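Local coordinates for agmatine ureohydrolase (Thermoplasma volcanium GSS1, PDB 3PZL), which probably hydrolyses agmatine to putrescine and urea, using two manganese ions bound in each subunit, at residues I25-N30 and L68-Y73; G63-L68 and L289-I294. All coordinates share one frame; numbering follows the deposited sequence.

Contact 1. Residues I25-N30 and L68-Y73; sequences IADAVN and LESYEY
Ser-70 donates its hydroxyl to the carboxylate of Asp-27. The bond runs from Ser-70 OG to Asp-27 OD1 over 3.1 Å. It reaches the syn side of the oxygen, 25° out of the carboxylate plane. The other oxygen, Asp-27 OD2, lies alongside the base of the serine, 3.4 Å from Ser-70 CA. Asp-27 CG stands anti to its own carbonyl carbon (chi1 -61°), which extends the carboxylate to Ser-70. Asp-27 OD2 also hydrogen-bonds to the hydroxyl of Tyr-65, and both carboxylate oxygens are therefore engaged. With an alanine here, the hydroxyls of Ser-70 and Tyr-65 would probably both be left without their carboxylate mate.

The backbone sets the aspartate in place. Residues Ile-25 to Ala-28 form a type I beta turn, closed by Ala-28 N to Ile-25 O at 2.8 Å. Ser-70 is anchored by backbone bonding to Leu-79. Next to it, the carboxylate of Glu-69 forms a salt bridge with Arg-150 of the second subunit. The contact thus joins the loop before strand 37-42 to the approach of a small beta hairpin, 71-72 with 77-78, at the periphery of the arginase-family alpha/beta fold.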
# COMPACT_ATOMS: atom_id res chain seq x y z
N ILE B 25 -0.88 23.63 11.99
CA ILE B 25 -0.32 24.25 10.82
C ILE B 25 0.86 25.13 11.20
O ILE B 25 0.74 26.06 11.99
CB ILE B 25 -1.38 25.05 10.08
CG1 ILE B 25 -2.38 24.06 9.48
CG2 ILE B 25 -0.70 25.93 9.00
CD1 ILE B 25 -3.30 24.65 8.42
N ALA B 26 2.01 24.84 10.62
CA ALA B 26 3.25 25.39 11.12
C ALA B 26 3.26 26.91 11.18
O ALA B 26 3.94 27.49 12.01
CB ALA B 26 4.42 24.88 10.31
N ASP B 27 2.49 27.55 10.31
CA ASP B 27 2.50 29.00 10.24
C ASP B 27 1.39 29.60 11.06
O ASP B 27 1.38 30.81 11.32
CB ASP B 27 2.50 29.50 8.78
CG ASP B 27 3.76 29.02 7.97
OD1 ASP B 27 4.82 28.75 8.60
OD2 ASP B 27 3.69 28.90 6.72
N ALA B 28 0.45 28.77 11.50
CA ALA B 28 -0.64 29.26 12.36
C ALA B 28 -0.10 29.62 13.74
O ALA B 28 -0.31 28.88 14.72
CB ALA B 28 -1.72 28.25 12.46
N VAL B 29 0.59 30.76 13.80
CA VAL B 29 1.33 31.17 14.99
C VAL B 29 0.50 31.98 16.01
O VAL B 29 0.80 31.97 17.19
CB VAL B 29 2.63 31.91 14.58
CG1 VAL B 29 3.25 32.63 15.77
CG2 VAL B 29 3.61 30.90 14.07
N ASN B 30 -0.54 32.66 15.55
CA ASN B 30 -1.27 33.56 16.42
C ASN B 30 -2.43 32.89 17.13
O ASN B 30 -2.94 31.88 16.66
CB ASN B 30 -1.78 34.75 15.63
CG ASN B 30 -0.80 35.18 14.59
OD1 ASN B 30 0.22 35.79 14.88
ND2 ASN B 30 -1.09 34.83 13.37
N LEU B 68 6.03 22.48 3.09
CA LEU B 68 5.89 23.75 2.38
C LEU B 68 6.73 24.83 3.03
O LEU B 68 6.96 24.81 4.24
CB LEU B 68 4.41 24.21 2.36
CG LEU B 68 3.39 23.29 1.71
CD1 LEU B 68 2.01 23.68 2.08
CD2 LEU B 68 3.54 23.21 0.20
N GLU B 69 7.18 25.79 2.22
CA GLU B 69 7.87 26.99 2.68
C GLU B 69 6.91 27.98 3.34
O GLU B 69 5.74 28.07 2.93
CB GLU B 69 8.53 27.67 1.50
CG GLU B 69 9.65 26.88 0.86
CD GLU B 69 10.84 26.66 1.81
OE1 GLU B 69 10.82 27.20 2.95
OE2 GLU B 69 11.81 25.94 1.41
N SER B 70 7.39 28.74 4.35
CA SER B 70 6.54 29.74 4.97
C SER B 70 6.34 30.95 4.05
O SER B 70 5.44 31.80 4.26
CB SER B 70 7.11 30.19 6.31
OG SER B 70 7.51 29.08 7.08
N TYR B 71 7.16 31.04 3.01
CA TYR B 71 7.08 32.16 2.10
C TYR B 71 6.62 31.67 0.75
O TYR B 71 7.16 30.70 0.22
CB TYR B 71 8.44 32.82 1.98
CG TYR B 71 8.52 33.92 0.96
CD1 TYR B 71 8.91 33.65 -0.36
CD2 TYR B 71 8.22 35.23 1.31
CE1 TYR B 71 8.99 34.66 -1.30
CE2 TYR B 71 8.29 36.25 0.38
CZ TYR B 71 8.68 35.97 -0.93
OH TYR B 71 8.76 36.99 -1.86
N GLU B 72 5.62 32.35 0.19
CA GLU B 72 5.06 31.94 -1.08
C GLU B 72 5.64 32.76 -2.22
O GLU B 72 5.38 33.96 -2.35
CB GLU B 72 3.53 31.97 -1.08
CG GLU B 72 2.96 31.85 -2.48
CD GLU B 72 2.76 30.44 -2.94
OE1 GLU B 72 2.55 29.58 -2.08
OE2 GLU B 72 2.80 30.18 -4.13
N TYR B 73 6.40 32.09 -3.06
CA TYR B 73 7.23 32.73 -4.08
C TYR B 73 6.41 33.54 -5.09
O TYR B 73 6.74 34.67 -5.42
CB TYR B 73 8.04 31.64 -4.78
CG TYR B 73 8.94 32.11 -5.86
CD1 TYR B 73 8.85 31.58 -7.15
CD2 TYR B 73 9.92 33.08 -5.60
CE1 TYR B 73 9.71 32.02 -8.16
CE2 TYR B 73 10.77 33.53 -6.61
CZ TYR B 73 10.65 33.01 -7.87
OH TYR B 73 11.50 33.49 -8.84

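Contact 2. Residues G63-L68 and L289-I294; sequences GAYVNL and LLQVFI
Tyr-65 and Leu-68 meet the side chain of Gln-291. The contact joins segment 63-68 to helix 281-303, in the alpha/beta fold of the arginase family with its eight-stranded parallel sheet. All three residues are buried.

One polar bond crosses between the segments. Gln-291 NE2 donates to Tyr-65 OH at 3.2 Å, with an N-H...O angle of 169°. The bond is nearly straight, and the hydroxyl lies close to the amide plane. Ring and amide planes stand 90° apart. The stronger partner of the same nitrogen is the backbone oxygen of Glu-69, while Gln-291 OE1 accepts from Lys-288 NZ. These partners at both ends of the amide fix its rotation and satisfy its buried polar atoms. For Tyr-65 OH, the stronger partner is the carboxylate oxygen OD2 of Asp-27.

The apolar contacts flank this bond. Gln-291 CG packs against the ring at Tyr-65 CE1, 3.8 Å away. Tyr-65 CG lies anti to the backbone N (chi1 -164°), and the ring extends to the helix with its hydroxyl end nearest the glutamine. Leu-68 and Gln-291 run past each other in opposite directions. Leu-68 also packs on Met-284 and Ala-287, earlier on the same helix, and on Glu-245 of the second subunit.

Backbone bonding keeps the two partners of the glutamine together. A type I beta turn runs from Tyr-65 to Leu-68, with Leu-68 N bonded to Tyr-65 O at 2.8 Å.

Leu-68 lies along the amide: its CB is 3.9 Å from Gln-291 NE2, and its methyl CD1 is 3.9 Å from Gln-291 CD.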
# COMPACT_ATOMS: atom_id res chain seq x y z
N GLY B 63 0.03 17.71 8.49
CA GLY B 63 1.24 16.94 8.34
C GLY B 63 2.01 17.25 7.08
O GLY B 63 3.24 17.26 7.12
N ALA B 64 1.30 17.50 5.97
CA ALA B 64 1.92 17.85 4.70
C ALA B 64 2.47 19.28 4.73
O ALA B 64 3.43 19.60 4.01
CB ALA B 64 0.94 17.75 3.63
N TYR B 65 1.86 20.14 5.56
CA TYR B 65 2.24 21.53 5.52
C TYR B 65 3.71 21.70 5.86
O TYR B 65 4.34 22.62 5.38
CB TYR B 65 1.39 22.34 6.46
CG TYR B 65 1.45 23.84 6.21
CD1 TYR B 65 0.46 24.50 5.46
CD2 TYR B 65 2.48 24.59 6.73
CE1 TYR B 65 0.50 25.87 5.24
CE2 TYR B 65 2.53 25.97 6.52
CZ TYR B 65 1.56 26.60 5.77
OH TYR B 65 1.68 27.95 5.59
N VAL B 66 4.27 20.78 6.63
CA VAL B 66 5.66 20.88 7.04
C VAL B 66 6.60 20.91 5.83
O VAL B 66 7.64 21.58 5.87
CB VAL B 66 6.08 19.76 8.09
CG1 VAL B 66 5.21 19.82 9.36
CG2 VAL B 66 6.00 18.36 7.50
N ASN B 67 6.20 20.22 4.75
CA ASN B 67 6.96 20.24 3.50
C ASN B 67 6.93 21.58 2.73
O ASN B 67 7.76 21.80 1.82
CB ASN B 67 6.55 19.09 2.59
CG ASN B 67 7.52 18.90 1.45
OD1 ASN B 67 8.75 18.97 1.63
ND2 ASN B 67 6.97 18.68 0.24
N LEU B 68 6.03 22.48 3.09
CA LEU B 68 5.89 23.75 2.38
C LEU B 68 6.73 24.83 3.03
O LEU B 68 6.96 24.81 4.24
CB LEU B 68 4.41 24.21 2.36
CG LEU B 68 3.39 23.29 1.71
CD1 LEU B 68 2.01 23.68 2.08
CD2 LEU B 68 3.54 23.21 0.20
N LEU B 289 -3.15 24.75 -1.92
CA LEU B 289 -4.36 25.54 -2.18
C LEU B 289 -4.73 26.48 -1.04
O LEU B 289 -5.29 27.56 -1.27
CB LEU B 289 -5.53 24.62 -2.49
CG LEU B 289 -5.52 24.00 -3.90
CD1 LEU B 289 -6.68 23.02 -3.99
CD2 LEU B 289 -5.57 25.07 -5.02
N LEU B 290 -4.42 26.10 0.19
CA LEU B 290 -4.71 26.96 1.34
C LEU B 290 -3.68 28.08 1.43
O LEU B 290 -3.99 29.17 1.87
CB LEU B 290 -4.74 26.13 2.63
CG LEU B 290 -4.36 26.81 3.93
CD1 LEU B 290 -5.49 27.69 4.33
CD2 LEU B 290 -4.09 25.75 4.96
N GLN B 291 -2.45 27.80 1.03
CA GLN B 291 -1.43 28.83 1.01
C GLN B 291 -1.83 29.84 -0.03
O GLN B 291 -1.78 31.05 0.21
CB GLN B 291 -0.06 28.25 0.65
CG GLN B 291 0.65 27.58 1.80
CD GLN B 291 2.14 27.53 1.59
OE1 GLN B 291 2.65 27.32 0.47
NE2 GLN B 291 2.88 27.74 2.68
N VAL B 292 -2.23 29.33 -1.19
CA VAL B 292 -2.60 30.17 -2.32
C VAL B 292 -3.74 31.15 -1.98
O VAL B 292 -3.71 32.31 -2.38
CB VAL B 292 -2.93 29.31 -3.55
CG1 VAL B 292 -3.80 30.06 -4.56
CG2 VAL B 292 -1.68 28.85 -4.20
N PHE B 293 -4.74 30.68 -1.25
CA PHE B 293 -5.81 31.57 -0.87
C PHE B 293 -5.32 32.71 0.00
O PHE B 293 -5.57 33.88 -0.31
CB PHE B 293 -6.88 30.80 -0.15
CG PHE B 293 -7.92 31.65 0.46
CD1 PHE B 293 -9.04 32.02 -0.25
CD2 PHE B 293 -7.79 32.10 1.75
CE1 PHE B 293 -10.02 32.80 0.33
CE2 PHE B 293 -8.76 32.90 2.32
CZ PHE B 293 -9.88 33.23 1.62
N ILE B 294 -4.63 32.39 1.09
CA ILE B 294 -4.15 33.40 2.01
C ILE B 294 -3.18 34.35 1.30
O ILE B 294 -3.36 35.56 1.34
CB ILE B 294 -3.52 32.77 3.31
CG1 ILE B 294 -4.58 32.04 4.12
CG2 ILE B 294 -2.86 33.79 4.17
CD1 ILE B 294 -4.01 31.26 5.24

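Overall arrangement
Contacts 1 and 2 adjoin, with centres about 7 Å apart, and share Leu-68. Their segments alternate along the chain. Two polar links connect them. Asp-27 OD2 of contact 1 lies 2.5 Å from Tyr-65 OH of contact 2, a probable hydrogen bond. Glu-69 O lies 2.9 Å from Gln-291 NE2, again a probable hydrogen bond. Asp-27, Tyr-65, Gln-291 and the Glu-69 backbone thus form one connected polar chain. Beside it, Ile-25 CD1 packs on Leu-290 CD2 at 3.7 Å. Both contacts touch the second subunit. Both lie away from the two-manganese centre, which is bridged by Asp-144 and Asp-229 and has His-124 on one ion.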